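Local coordinates for phenylacetaldehyde dehydrogenase (Burkholderia cenocepacia, PDB 4O5H), which probably catalyses the NAD+-dependent oxidation of phenylacetaldehyde to phenylacetate, as a member of the aldehyde dehydrogenase family, at residues Met33-Glu38 with Asn235-Tyr240; Ser44-Asp49 with Val62-Glu67; Asp69-Val74 with Ser249-Ile254; Asp103-Asn108 with Leu218-Leu223. All blocks are in the same frame, centred on the assembly; numbering follows the deposited sequence.

Interaction 1: Met33-Glu38 with Asn235-Tyr240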
loop_
_atom_site.group_PDB
_atom_site.type_symbol
_atom_site.label_atom_id
_atom_site.label_comp_id
_atom_site.label_asym_id
_atom_site.label_seq_id
_atom_site.Cartn_x
_atom_site.Cartn_y
_atom_site.Cartn_z
ATOM N N MET A 33 -30.251 7.093 -3.832
ATOM C CA MET A 33 -29.051 6.372 -3.395
ATOM C C MET A 33 -29.445 5.010 -2.819
ATOM O O MET A 33 -30.549 4.842 -2.342
ATOM C CB MET A 33 -28.340 7.140 -2.283
ATOM C CG MET A 33 -27.844 8.470 -2.728
ATOM S SD MET A 33 -26.972 9.354 -1.457
ATOM C CE MET A 33 -28.276 9.977 -0.380
ATOM N N LEU A 34 -28.491 4.094 -2.766
ATOM C CA LEU A 34 -28.698 2.799 -2.118
ATOM C C LEU A 34 -27.944 2.772 -0.797
ATOM O O LEU A 34 -26.696 2.739 -0.789
ATOM C CB LEU A 34 -28.205 1.681 -3.036
ATOM C CG LEU A 34 -28.275 0.264 -2.450
ATOM C CD1 LEU A 34 -29.699 -0.081 -2.087
ATOM C CD2 LEU A 34 -27.736 -0.749 -3.431
ATOM N N ILE A 35 -28.677 2.864 0.298
ATOM C CA ILE A 35 -28.074 2.951 1.616
ATOM C C ILE A 35 -28.651 1.848 2.490
ATOM O O ILE A 35 -29.811 1.910 2.918
ATOM C CB ILE A 35 -28.297 4.340 2.242
ATOM C CG1 ILE A 35 -27.615 5.360 1.356
ATOM C CG2 ILE A 35 -27.740 4.412 3.670
ATOM C CD1 ILE A 35 -27.774 6.785 1.778
ATOM N N GLY A 36 -27.853 0.817 2.713
ATOM C CA GLY A 36 -28.332 -0.351 3.423
ATOM C C GLY A 36 -29.502 -0.987 2.676
ATOM O O GLY A 36 -29.443 -1.157 1.458
ATOM N N ALA A 37 -30.578 -1.285 3.409
ATOM C CA ALA A 37 -31.754 -1.908 2.847
ATOM C C ALA A 37 -32.693 -0.943 2.107
ATOM O O ALA A 37 -33.683 -1.392 1.532
ATOM C CB ALA A 37 -32.513 -2.633 3.921
ATOM N N GLU A 38 -32.378 0.345 2.052
ATOM C CA GLU A 38 -33.289 1.315 1.427
ATOM C C GLU A 38 -32.702 2.100 0.289
ATOM O O GLU A 38 -31.546 2.503 0.331
ATOM C CB GLU A 38 -33.780 2.300 2.480
ATOM C CG GLU A 38 -34.635 1.594 3.476
ATOM C CD GLU A 38 -34.921 2.359 4.740
ATOM O OE1 GLU A 38 -34.378 3.469 4.954
ATOM O OE2 GLU A 38 -35.725 1.809 5.531
ATOM N N ASN A 235 -23.331 -0.312 -1.048
ATOM C CA ASN A 235 -24.037 0.949 -0.831
ATOM C C ASN A 235 -23.487 1.958 -1.814
ATOM O O ASN A 235 -22.298 1.914 -2.153
ATOM C CB ASN A 235 -23.773 1.447 0.579
ATOM C CG ASN A 235 -24.028 0.384 1.622
ATOM O OD1 ASN A 235 -25.167 0.212 2.057
ATOM N ND2 ASN A 235 -23.014 -0.422 1.925
ATOM N N ILE A 236 -24.359 2.810 -2.340
ATOM C CA ILE A 236 -23.997 3.740 -3.409
ATOM C C ILE A 236 -24.485 5.129 -3.083
ATOM O O ILE A 236 -25.693 5.368 -2.990
ATOM C CB ILE A 236 -24.566 3.330 -4.751
ATOM C CG1 ILE A 236 -24.148 1.898 -5.087
ATOM C CG2 ILE A 236 -24.044 4.247 -5.873
ATOM C CD1 ILE A 236 -24.773 1.304 -6.346
ATOM N N VAL A 237 -23.545 6.057 -2.932
ATOM C CA VAL A 237 -23.853 7.426 -2.524
ATOM C C VAL A 237 -23.431 8.393 -3.590
ATOM O O VAL A 237 -22.304 8.299 -4.072
ATOM C CB VAL A 237 -23.186 7.808 -1.179
ATOM C CG1 VAL A 237 -23.798 7.018 -0.039
ATOM C CG2 VAL A 237 -21.702 7.537 -1.158
ATOM N N THR A 238 -24.304 9.332 -3.956
ATOM C CA THR A 238 -24.021 10.254 -5.082
ATOM C C THR A 238 -23.807 11.632 -4.502
ATOM O O THR A 238 -24.307 11.917 -3.421
ATOM C CB THR A 238 -25.175 10.293 -6.079
ATOM O OG1 THR A 238 -26.441 10.456 -5.384
ATOM C CG2 THR A 238 -25.211 9.003 -6.893
ATOM N N GLY A 239 -22.995 12.445 -5.177
ATOM C CA GLY A 239 -22.714 13.813 -4.706
ATOM C C GLY A 239 -21.362 14.329 -5.108
ATOM O O GLY A 239 -20.676 13.693 -5.910
ATOM N N TYR A 240 -20.933 15.436 -4.494
ATOM C CA TYR A 240 -19.674 16.058 -4.846
ATOM C C TYR A 240 -18.494 15.400 -4.185
ATOM O O TYR A 240 -18.579 14.925 -3.045
ATOM C CB TYR A 240 -19.687 17.536 -4.469
ATOM C CG TYR A 240 -20.713 18.320 -5.213
ATOM C CD1 TYR A 240 -20.562 18.525 -6.567
ATOM C CD2 TYR A 240 -21.846 18.865 -4.571
ATOM C CE1 TYR A 240 -21.498 19.242 -7.282
ATOM C CE2 TYR A 240 -22.789 19.586 -5.293
ATOM C CZ TYR A 240 -22.601 19.760 -6.634
ATOM O OH TYR A 240 -23.512 20.448 -7.385
#

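Interaction 2: Ser44-Asp49 with Val62-Glu67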
loop_
_atom_site.group_PDB
_atom_site.type_symbol
_atom_site.label_atom_id
_atom_site.label_comp_id
_atom_site.label_asym_id
_atom_site.label_seq_id
_atom_site.Cartn_x
_atom_site.Cartn_y
_atom_site.Cartn_z
ATOM N N SER A 44 -30.918 16.050 3.303
ATOM C CA SER A 44 -31.248 17.446 3.039
ATOM C C SER A 44 -32.358 17.597 1.980
ATOM O O SER A 44 -32.856 18.679 1.768
ATOM C CB SER A 44 -29.997 18.177 2.529
ATOM O OG SER A 44 -29.638 17.710 1.234
ATOM N N GLY A 45 -32.689 16.528 1.278
ATOM C CA GLY A 45 -33.462 16.661 0.069
ATOM C C GLY A 45 -32.718 17.220 -1.171
ATOM O O GLY A 45 -33.295 17.245 -2.232
ATOM N N ARG A 46 -31.474 17.672 -1.066
ATOM C CA ARG A 46 -30.814 18.307 -2.200
ATOM C C ARG A 46 -30.510 17.325 -3.309
ATOM O O ARG A 46 -30.285 16.141 -3.071
ATOM C CB ARG A 46 -29.513 19.029 -1.796
ATOM C CG ARG A 46 -29.742 20.405 -1.118
ATOM C CD ARG A 46 -28.459 21.239 -0.990
ATOM N NE ARG A 46 -27.663 20.719 0.087
ATOM C CZ ARG A 46 -26.767 21.417 0.793
ATOM N NH1 ARG A 46 -26.526 22.710 0.556
ATOM N NH2 ARG A 46 -26.087 20.807 1.755
ATOM N N GLN A 47 -30.492 17.844 -4.533
ATOM C CA GLN A 47 -30.179 17.036 -5.683
ATOM C C GLN A 47 -29.178 17.722 -6.590
ATOM O O GLN A 47 -29.068 18.927 -6.607
ATOM C CB GLN A 47 -31.441 16.799 -6.506
ATOM C CG GLN A 47 -32.502 15.958 -5.847
ATOM C CD GLN A 47 -33.756 15.913 -6.692
ATOM O OE1 GLN A 47 -34.514 16.883 -6.738
ATOM N NE2 GLN A 47 -33.951 14.836 -7.390
ATOM N N LEU A 48 -28.495 16.943 -7.394
ATOM C CA LEU A 48 -27.703 17.553 -8.457
ATOM C C LEU A 48 -28.107 17.077 -9.828
ATOM O O LEU A 48 -28.618 15.989 -10.002
ATOM C CB LEU A 48 -26.222 17.393 -8.192
ATOM C CG LEU A 48 -25.720 15.988 -8.132
ATOM C CD1 LEU A 48 -25.354 15.527 -9.521
ATOM C CD2 LEU A 48 -24.496 15.967 -7.262
ATOM N N ASP A 49 -27.928 17.959 -10.800
ATOM C CA ASP A 49 -28.275 17.694 -12.183
ATOM C C ASP A 49 -27.328 16.741 -12.866
ATOM O O ASP A 49 -26.144 16.816 -12.687
ATOM C CB ASP A 49 -28.263 18.983 -12.992
ATOM C CG ASP A 49 -29.380 19.919 -12.618
ATOM O OD1 ASP A 49 -30.396 19.515 -11.999
ATOM O OD2 ASP A 49 -29.233 21.088 -12.981
ATOM N N VAL A 62 -29.984 13.427 -9.374
ATOM C CA VAL A 62 -29.665 12.416 -8.348
ATOM C C VAL A 62 -29.448 13.108 -7.000
ATOM O O VAL A 62 -29.204 14.328 -6.962
ATOM C CB VAL A 62 -28.436 11.569 -8.719
ATOM C CG1 VAL A 62 -28.665 10.873 -10.055
ATOM C CG2 VAL A 62 -27.163 12.400 -8.722
ATOM N N PRO A 63 -29.511 12.345 -5.886
ATOM C CA PRO A 63 -29.236 12.967 -4.622
ATOM C C PRO A 63 -27.845 13.566 -4.514
ATOM O O PRO A 63 -26.876 12.994 -5.021
ATOM C CB PRO A 63 -29.420 11.843 -3.614
ATOM C CG PRO A 63 -30.411 10.935 -4.290
ATOM C CD PRO A 63 -29.928 10.955 -5.718
ATOM N N GLU A 64 -27.779 14.687 -3.796
ATOM C CA GLU A 64 -26.531 15.315 -3.413
ATOM C C GLU A 64 -26.237 15.022 -1.926
ATOM O O GLU A 64 -26.682 15.745 -1.033
ATOM C CB GLU A 64 -26.629 16.817 -3.640
ATOM C CG GLU A 64 -25.299 17.504 -3.396
ATOM C CD GLU A 64 -25.414 18.921 -2.907
ATOM O OE1 GLU A 64 -26.271 19.704 -3.339
ATOM O OE2 GLU A 64 -24.611 19.244 -2.064
ATOM N N ALA A 65 -25.470 13.960 -1.680
ATOM C CA ALA A 65 -25.212 13.467 -0.317
ATOM C C ALA A 65 -24.263 14.368 0.423
ATOM O O ALA A 65 -23.375 14.931 -0.172
ATOM C CB ALA A 65 -24.616 12.084 -0.361
ATOM N N ASP A 66 -24.490 14.530 1.717
ATOM C CA ASP A 66 -23.496 15.162 2.586
ATOM C C ASP A 66 -22.908 14.099 3.521
ATOM O O ASP A 66 -23.153 12.887 3.350
ATOM C CB ASP A 66 -24.045 16.443 3.275
ATOM C CG ASP A 66 -25.093 16.164 4.369
ATOM O OD1 ASP A 66 -25.285 15.032 4.813
ATOM O OD2 ASP A 66 -25.769 17.110 4.808
ATOM N N GLU A 67 -22.140 14.556 4.490
ATOM C CA GLU A 67 -21.474 13.708 5.441
ATOM C C GLU A 67 -22.444 12.786 6.203
ATOM O O GLU A 67 -22.111 11.615 6.487
ATOM C CB GLU A 67 -20.670 14.602 6.418
ATOM C CG GLU A 67 -19.708 13.818 7.274
ATOM C CD GLU A 67 -18.624 14.700 7.931
ATOM O OE1 GLU A 67 -18.990 15.781 8.453
ATOM O OE2 GLU A 67 -17.412 14.293 7.945
HETATM O O HOH W 1 -27.004 17.282 1.063
#

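Interaction 3: Asp69-Val74 with Ser249-Ile254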
loop_
_atom_site.group_PDB
_atom_site.type_symbol
_atom_site.label_atom_id
_atom_site.label_comp_id
_atom_site.label_asym_id
_atom_site.label_seq_id
_atom_site.Cartn_x
_atom_site.Cartn_y
_atom_site.Cartn_z
ATOM N N ASP A 69 -25.248 11.429 5.135
ATOM C CA ASP A 69 -25.649 10.315 4.278
ATOM C C ASP A 69 -24.495 9.312 4.131
ATOM O O ASP A 69 -24.696 8.090 4.142
ATOM C CB ASP A 69 -26.126 10.816 2.899
ATOM C CG ASP A 69 -27.166 11.924 3.018
ATOM O OD1 ASP A 69 -28.265 11.676 3.588
ATOM O OD2 ASP A 69 -26.877 13.049 2.587
ATOM N N VAL A 70 -23.302 9.825 3.977
ATOM C CA VAL A 70 -22.113 8.955 3.831
ATOM C C VAL A 70 -21.916 8.141 5.106
ATOM O O VAL A 70 -21.685 6.947 5.030
ATOM C CB VAL A 70 -20.852 9.745 3.514
ATOM C CG1 VAL A 70 -19.616 8.847 3.564
ATOM C CG2 VAL A 70 -20.958 10.383 2.146
ATOM N N GLN A 71 -22.022 8.793 6.255
ATOM C CA GLN A 71 -21.943 8.082 7.541
ATOM C C GLN A 71 -22.985 6.977 7.669
ATOM O O GLN A 71 -22.677 5.914 8.161
ATOM C CB GLN A 71 -22.077 9.037 8.704
ATOM C CG GLN A 71 -20.800 9.856 8.887
ATOM C CD GLN A 71 -20.993 11.046 9.768
ATOM O OE1 GLN A 71 -22.102 11.385 10.177
ATOM N NE2 GLN A 71 -19.907 11.698 10.078
ATOM N N GLN A 72 -24.199 7.209 7.191
ATOM C CA GLN A 72 -25.230 6.139 7.192
ATOM C C GLN A 72 -24.846 4.960 6.314
ATOM O O GLN A 72 -25.099 3.814 6.656
ATOM C CB GLN A 72 -26.598 6.647 6.761
ATOM C CG GLN A 72 -27.147 7.638 7.744
ATOM C CD GLN A 72 -27.551 7.022 9.074
ATOM O OE1 GLN A 72 -27.796 5.805 9.195
ATOM N NE2 GLN A 72 -27.547 7.835 10.095
ATOM N N ALA A 73 -24.313 5.242 5.145
ATOM C CA ALA A 73 -23.852 4.189 4.238
ATOM C C ALA A 73 -22.713 3.348 4.842
ATOM O O ALA A 73 -22.693 2.123 4.706
ATOM C CB ALA A 73 -23.412 4.778 2.902
ATOM N N VAL A 74 -21.765 4.030 5.479
ATOM C CA VAL A 74 -20.674 3.363 6.155
ATOM C C VAL A 74 -21.200 2.513 7.295
ATOM O O VAL A 74 -20.778 1.388 7.431
ATOM C CB VAL A 74 -19.619 4.385 6.617
ATOM C CG1 VAL A 74 -18.580 3.725 7.512
ATOM C CG2 VAL A 74 -18.913 5.015 5.372
ATOM N N SER A 249 -13.588 9.308 2.687
ATOM C CA SER A 249 -12.154 9.121 2.947
ATOM C C SER A 249 -11.740 9.288 4.400
ATOM O O SER A 249 -10.808 8.601 4.861
ATOM C CB SER A 249 -11.286 10.034 2.052
ATOM O OG SER A 249 -11.362 11.401 2.453
ATOM N N ARG A 250 -12.434 10.159 5.146
ATOM C CA ARG A 250 -12.091 10.455 6.534
ATOM C C ARG A 250 -12.781 9.545 7.551
ATOM O O ARG A 250 -12.521 9.648 8.752
ATOM C CB ARG A 250 -12.541 11.877 6.906
ATOM C CG ARG A 250 -11.972 13.021 6.136
ATOM C CD ARG A 250 -12.332 14.350 6.849
ATOM N NE ARG A 250 -13.799 14.540 6.961
ATOM C CZ ARG A 250 -14.556 15.180 6.058
ATOM N NH1 ARG A 250 -14.000 15.703 4.977
ATOM N NH2 ARG A 250 -15.866 15.292 6.226
ATOM N N ASP A 251 -13.704 8.690 7.109
ATOM C CA ASP A 251 -14.479 7.924 8.053
ATOM C C ASP A 251 -13.581 6.861 8.678
ATOM O O ASP A 251 -13.008 6.066 7.968
ATOM C CB ASP A 251 -15.709 7.303 7.395
ATOM C CG ASP A 251 -16.747 6.864 8.401
ATOM O OD1 ASP A 251 -16.421 6.116 9.325
ATOM O OD2 ASP A 251 -17.936 7.272 8.265
ATOM N N PRO A 252 -13.463 6.838 10.028
ATOM C CA PRO A 252 -12.539 5.860 10.611
ATOM C C PRO A 252 -13.098 4.461 10.593
ATOM O O PRO A 252 -12.414 3.532 10.959
ATOM C CB PRO A 252 -12.333 6.371 12.057
ATOM C CG PRO A 252 -13.591 7.178 12.348
ATOM C CD PRO A 252 -13.939 7.824 11.023
ATOM N N ARG A 253 -14.347 4.289 10.180
ATOM C CA ARG A 253 -14.965 2.951 10.166
ATOM C C ARG A 253 -14.812 2.200 8.862
ATOM O O ARG A 253 -15.230 1.039 8.775
ATOM C CB ARG A 253 -16.451 3.011 10.564
ATOM C CG ARG A 253 -16.705 3.672 11.901
ATOM C CD ARG A 253 -18.174 4.030 12.045
ATOM N NE ARG A 253 -18.581 4.997 10.997
ATOM C CZ ARG A 253 -19.857 5.359 10.776
ATOM N NH1 ARG A 253 -20.868 4.821 11.486
ATOM N NH2 ARG A 253 -20.146 6.241 9.825
ATOM N N ILE A 254 -14.242 2.842 7.823
ATOM C CA ILE A 254 -13.761 2.084 6.684
ATOM C C ILE A 254 -12.383 1.504 7.003
ATOM O O ILE A 254 -11.660 2.022 7.844
ATOM C CB ILE A 254 -13.766 2.881 5.364
ATOM C CG1 ILE A 254 -12.761 4.022 5.358
ATOM C CG2 ILE A 254 -15.145 3.411 5.078
ATOM C CD1 ILE A 254 -12.456 4.534 3.965
HETATM O O HOH W 2 -23.288 6.389 11.529
#

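Interaction 4: Asp103-Asn108 with Leu218-Leu223. With EDO (1,2-ethanediol), chain H.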
loop_
_atom_site.group_PDB
_atom_site.type_symbol
_atom_site.label_atom_id
_atom_site.label_comp_id
_atom_site.label_asym_id
_atom_site.label_seq_id
_atom_site.Cartn_x
_atom_site.Cartn_y
_atom_site.Cartn_z
ATOM N N ASP A 103 -24.055 -12.178 -15.491
ATOM C CA ASP A 103 -25.094 -12.469 -16.485
ATOM C C ASP A 103 -26.134 -11.341 -16.604
ATOM O O ASP A 103 -26.555 -11.008 -17.701
ATOM C CB ASP A 103 -25.810 -13.764 -16.130
ATOM C CG ASP A 103 -24.989 -15.006 -16.443
ATOM O OD1 ASP A 103 -24.062 -14.944 -17.287
ATOM O OD2 ASP A 103 -25.340 -16.084 -15.860
ATOM N N LEU A 104 -26.558 -10.775 -15.470
ATOM C CA LEU A 104 -27.520 -9.685 -15.489
ATOM C C LEU A 104 -26.969 -8.463 -16.226
ATOM O O LEU A 104 -27.712 -7.802 -16.926
ATOM C CB LEU A 104 -27.951 -9.302 -14.072
ATOM C CG LEU A 104 -28.852 -10.281 -13.324
ATOM C CD1 LEU A 104 -29.017 -9.858 -11.882
ATOM C CD2 LEU A 104 -30.238 -10.351 -13.956
ATOM N N ILE A 105 -25.677 -8.176 -16.064
ATOM C CA ILE A 105 -25.058 -7.061 -16.780
ATOM C C ILE A 105 -25.110 -7.321 -18.297
ATOM O O ILE A 105 -25.559 -6.475 -19.048
ATOM C CB ILE A 105 -23.621 -6.804 -16.313
ATOM C CG1 ILE A 105 -23.649 -6.261 -14.862
ATOM C CG2 ILE A 105 -22.892 -5.857 -17.263
ATOM C CD1 ILE A 105 -22.304 -6.333 -14.162
ATOM N N GLU A 106 -24.691 -8.525 -18.692
ATOM C CA GLU A 106 -24.752 -8.917 -20.072
ATOM C C GLU A 106 -26.175 -8.901 -20.628
ATOM O O GLU A 106 -26.373 -8.513 -21.763
ATOM C CB GLU A 106 -24.100 -10.287 -20.250
ATOM C CG GLU A 106 -22.571 -10.192 -20.117
ATOM C CD GLU A 106 -21.854 -11.523 -20.100
ATOM O OE1 GLU A 106 -22.489 -12.584 -20.015
ATOM O OE2 GLU A 106 -20.614 -11.519 -20.142
ATOM N N ALA A 107 -27.151 -9.324 -19.818
ATOM C CA ALA A 107 -28.551 -9.363 -20.294
ATOM C C ALA A 107 -29.073 -7.960 -20.547
ATOM O O ALA A 107 -29.986 -7.777 -21.311
ATOM C CB ALA A 107 -29.460 -10.115 -19.291
ATOM N N ASN A 108 -28.522 -6.971 -19.858
ATOM C CA ASN A 108 -29.000 -5.610 -19.962
ATOM C C ASN A 108 -27.931 -4.678 -20.527
ATOM O O ASN A 108 -27.902 -3.493 -20.219
ATOM C CB ASN A 108 -29.451 -5.130 -18.573
ATOM C CG ASN A 108 -30.662 -5.906 -18.061
ATOM O OD1 ASN A 108 -31.773 -5.644 -18.468
ATOM N ND2 ASN A 108 -30.423 -6.878 -17.190
ATOM N N LEU A 218 -25.961 3.699 -10.305
ATOM C CA LEU A 218 -27.276 3.500 -9.743
ATOM C C LEU A 218 -27.963 2.309 -10.411
ATOM O O LEU A 218 -28.569 1.523 -9.715
ATOM C CB LEU A 218 -28.151 4.767 -9.817
ATOM C CG LEU A 218 -27.571 5.945 -8.983
ATOM C CD1 LEU A 218 -28.432 7.167 -9.134
ATOM C CD2 LEU A 218 -27.457 5.574 -7.503
ATOM N N ARG A 219 -27.858 2.169 -11.721
ATOM C CA ARG A 219 -28.505 1.035 -12.391
ATOM C C ARG A 219 -27.830 -0.262 -11.975
ATOM O O ARG A 219 -28.496 -1.246 -11.750
ATOM C CB ARG A 219 -28.507 1.213 -13.921
ATOM C CG ARG A 219 -29.259 0.116 -14.674
ATOM C CD ARG A 219 -30.754 0.137 -14.434
ATOM N NE ARG A 219 -31.392 -0.827 -15.354
ATOM C CZ ARG A 219 -31.941 -1.981 -15.008
ATOM N NH1 ARG A 219 -32.060 -2.347 -13.734
ATOM N NH2 ARG A 219 -32.377 -2.778 -15.953
ATOM N N LEU A 220 -26.526 -0.235 -11.807
ATOM C CA LEU A 220 -25.780 -1.384 -11.326
ATOM C C LEU A 220 -26.236 -1.775 -9.913
ATOM O O LEU A 220 -26.392 -2.930 -9.637
ATOM C CB LEU A 220 -24.276 -1.111 -11.317
ATOM C CG LEU A 220 -23.388 -2.228 -10.763
ATOM C CD1 LEU A 220 -23.421 -3.475 -11.629
ATOM C CD2 LEU A 220 -21.986 -1.720 -10.656
ATOM N N GLY A 221 -26.536 -0.803 -9.078
ATOM C CA GLY A 221 -27.186 -1.059 -7.760
ATOM C C GLY A 221 -28.444 -1.884 -7.836
ATOM O O GLY A 221 -28.619 -2.811 -7.077
ATOM N N GLU A 222 -29.303 -1.567 -8.806
ATOM C CA GLU A 222 -30.518 -2.344 -9.072
ATOM C C GLU A 222 -30.157 -3.796 -9.434
ATOM O O GLU A 222 -30.793 -4.744 -8.929
ATOM C CB GLU A 222 -31.333 -1.715 -10.185
ATOM C CG GLU A 222 -31.806 -0.285 -9.855
ATOM C CD GLU A 222 -32.708 0.301 -10.921
ATOM O OE1 GLU A 222 -32.991 -0.381 -11.917
ATOM O OE2 GLU A 222 -33.153 1.461 -10.764
ATOM N N LEU A 223 -29.142 -3.978 -10.288
ATOM C CA LEU A 223 -28.760 -5.316 -10.719
ATOM C C LEU A 223 -28.154 -6.112 -9.534
ATOM O O LEU A 223 -28.343 -7.319 -9.419
ATOM C CB LEU A 223 -27.779 -5.245 -11.927
ATOM C CG LEU A 223 -28.330 -4.540 -13.188
ATOM C CD1 LEU A 223 -27.295 -4.545 -14.290
ATOM C CD2 LEU A 223 -29.600 -5.191 -13.697
HETATM C C1 EDO H . -23.263 -18.412 -17.396
HETATM O O1 EDO H . -23.055 -17.864 -16.074
HETATM C C2 EDO H . -22.387 -17.761 -18.487
HETATM O O2 EDO H . -23.114 -17.053 -19.544
#

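Interaction 1: Met33-Glu38 with Asn235-Tyr240
L34 and I236 form a single antiparallel bridge that lays the N-terminal strand 33-35 against strand 234-236 of the mixed, Rossmann-type sheet of the aldehyde dehydrogenase fold, where 234-236 runs parallel to 204-208. As a hydrogen-bonded pair they exchange two backbone bonds: I236 N donates to L34 O at 2.8 Å, and L34 N to I236 O at 3.1 Å. N235 CA also sends a CH toward L34 O. The buried, tightly packed part lies at M33, whose CB rests on I236 O at 3.3 Å while CG passes T238 OG1 at 3.6 Å. With CG anti to its own carbonyl carbon (chi1 -63°) and an extended second torsion, the chain carries SD beside V237, where T238 N makes a weak bond to the sulphur. The OG1 hydroxyl of T238 has its polar partner in P63 O, so M33 meets it by packing alone. Toward the turn the contact thins: I35 CD1 only grazes V237 CG1 at 4.4 Å, and the type II' turn I35-E38 carries A37 and E38 to the exposed side. One side chain still holds this looser end. The N235 amide is held at both its polar atoms: ND2 is bonded to G232 O and V205 O, and OD1 accepts from G36 N at 2.8 Å, in the plane of the amide carbonyl with the N-H at 157°.

Interaction 2: Ser44-Asp49 with Val62-Glu67
E64 CG stands anti to its backbone N (chi1 -174°) and R46 CG anti to its own carbonyl carbon (chi1 -78°), and from these starts the two side chains cross obliquely. OE1 of E64 lies against R46 CD at 3.6 Å. OE2 sits over one guanidinium face, offset toward the rim. The ion pair from R46 NE to E64 OE1 is long, 3.8 Å, and the oxygen is well out of the guanidinium plane, so charge attraction acts without a directed N-H. E64 N also donates to R46 O at 3.0 Å. An ST turn, S44 OG accepting from R46 N, precedes the strand, and a water joins that hydroxyl to E64 O. Farther along this antiparallel beta hairpin, L48 and V62 form a hydrogen-bonded pair; L48 N reaches V62 O at 2.7 Å. Their side chains share a face, with L48 CD1 on V62 CG2 at 3.7 Å. The exposed charged end thus gives way to a buried apolar one, where V62 packs on L215 and L218 of helix 215-227, P63 touches M33 of strand 33-35, and D66 caps the start of helix 67-82.

Interaction 3: Asp69-Val74 with Ser249-Ile254
D251 OD1, which V74 CG1 touches at 3.7 Å, is gripped by two N-H groups of R253. The backbone N closes an Asx turn on its anti lone pair at 2.9 Å; NE takes the syn lone pair at 3.0 Å. R253 NH2 meets the syn lone pair of OD2 at 2.9 Å, completing a side-on, two-nitrogen salt bridge. Both oxygens lie within 2° of the guanidinium plane and both N-H bonds are nearly straight, so carboxylate and guanidinium are locked flat together. V74 of helix 67-82 bears on this ion pair, reaching the carboxylate tip to tip, and its CG1 lies over one guanidinium face, 3.7 Å from NE. R253 NH2 also makes a weak bond to Q71 O at 3.0 Å, and NH1 donates to a water at 2.9 Å. Q71 crosses the arginine at about a right angle, its CB 3.6 Å from NH2. Deeper in, V74 CG2 meets I254 CG2. The contact pins the turn that follows helix 241-250 to the flank of helix 67-82; L248 of the former helix and V206 of strand 204-208 pack on V74, while R253 O accepts from R78 farther along the latter helix.

Interaction 4: Asp103-Asn108 with Leu218-Leu223
L223 points one methyl at I105 of helix 91-107 and the other at N108 just past its end, in a helix-helix packing of the alpha/beta Rossmann-type part of the fold. The short segments 103-107 and 218-223 run at 125° to each other, with axes 10.5 Å apart at closest approach. CD1 of L223 lies against I105 CG1 at 4.1 Å, the two side chains crossing obliquely, and CD2 faces N108 ND2 at 4.0 Å. I105 also crosses L220 obliquely; its second torsion (chi2 164°) extends CD1 to meet L220 CD1 at 4.0 Å. I105, buried, also packs on V132, A136 and F139 of helix 124-145. L104 CD1 touches the backbone oxygen L223 O at 3.6 Å. No hydrogen bond joins the two segments, and the polar groups at the contact are settled otherwise. R219 passes N108 at about a right angle, their flat groups turned 65° apart, with no bond between them; R219 pairs instead with E111, and forms a salt bridge from NH1 to E222 of its own helix, with a poorly aligned N-H. N108, the first residue to leave the helix, turns its amide back, and ND2 donates to L104 O at 2.9 Å, with its acceptor close to the amide plane.

Interactions 1 and 3 are the more buried contacts; interactions 2 and 4 each run from a buried side to a more open one. Interaction 1 stands between the others: T238 O accepts from A65 N of interaction 2, V237 packs on A73 of interaction 3, and I236 lies on L218 and G221 of interaction 4. Interactions 2 and 3 meet through the E67-R250 salt bridge, whereas 3 and 4 do not touch. Their chemistry follows the elements joined. Backbone bonds dominate where strands pair in 1 and 2, an intra-turn salt bridge pressed on a helix marks 3, and 4 has no hydrogen bond across it and rests mainly on aliphatic packing.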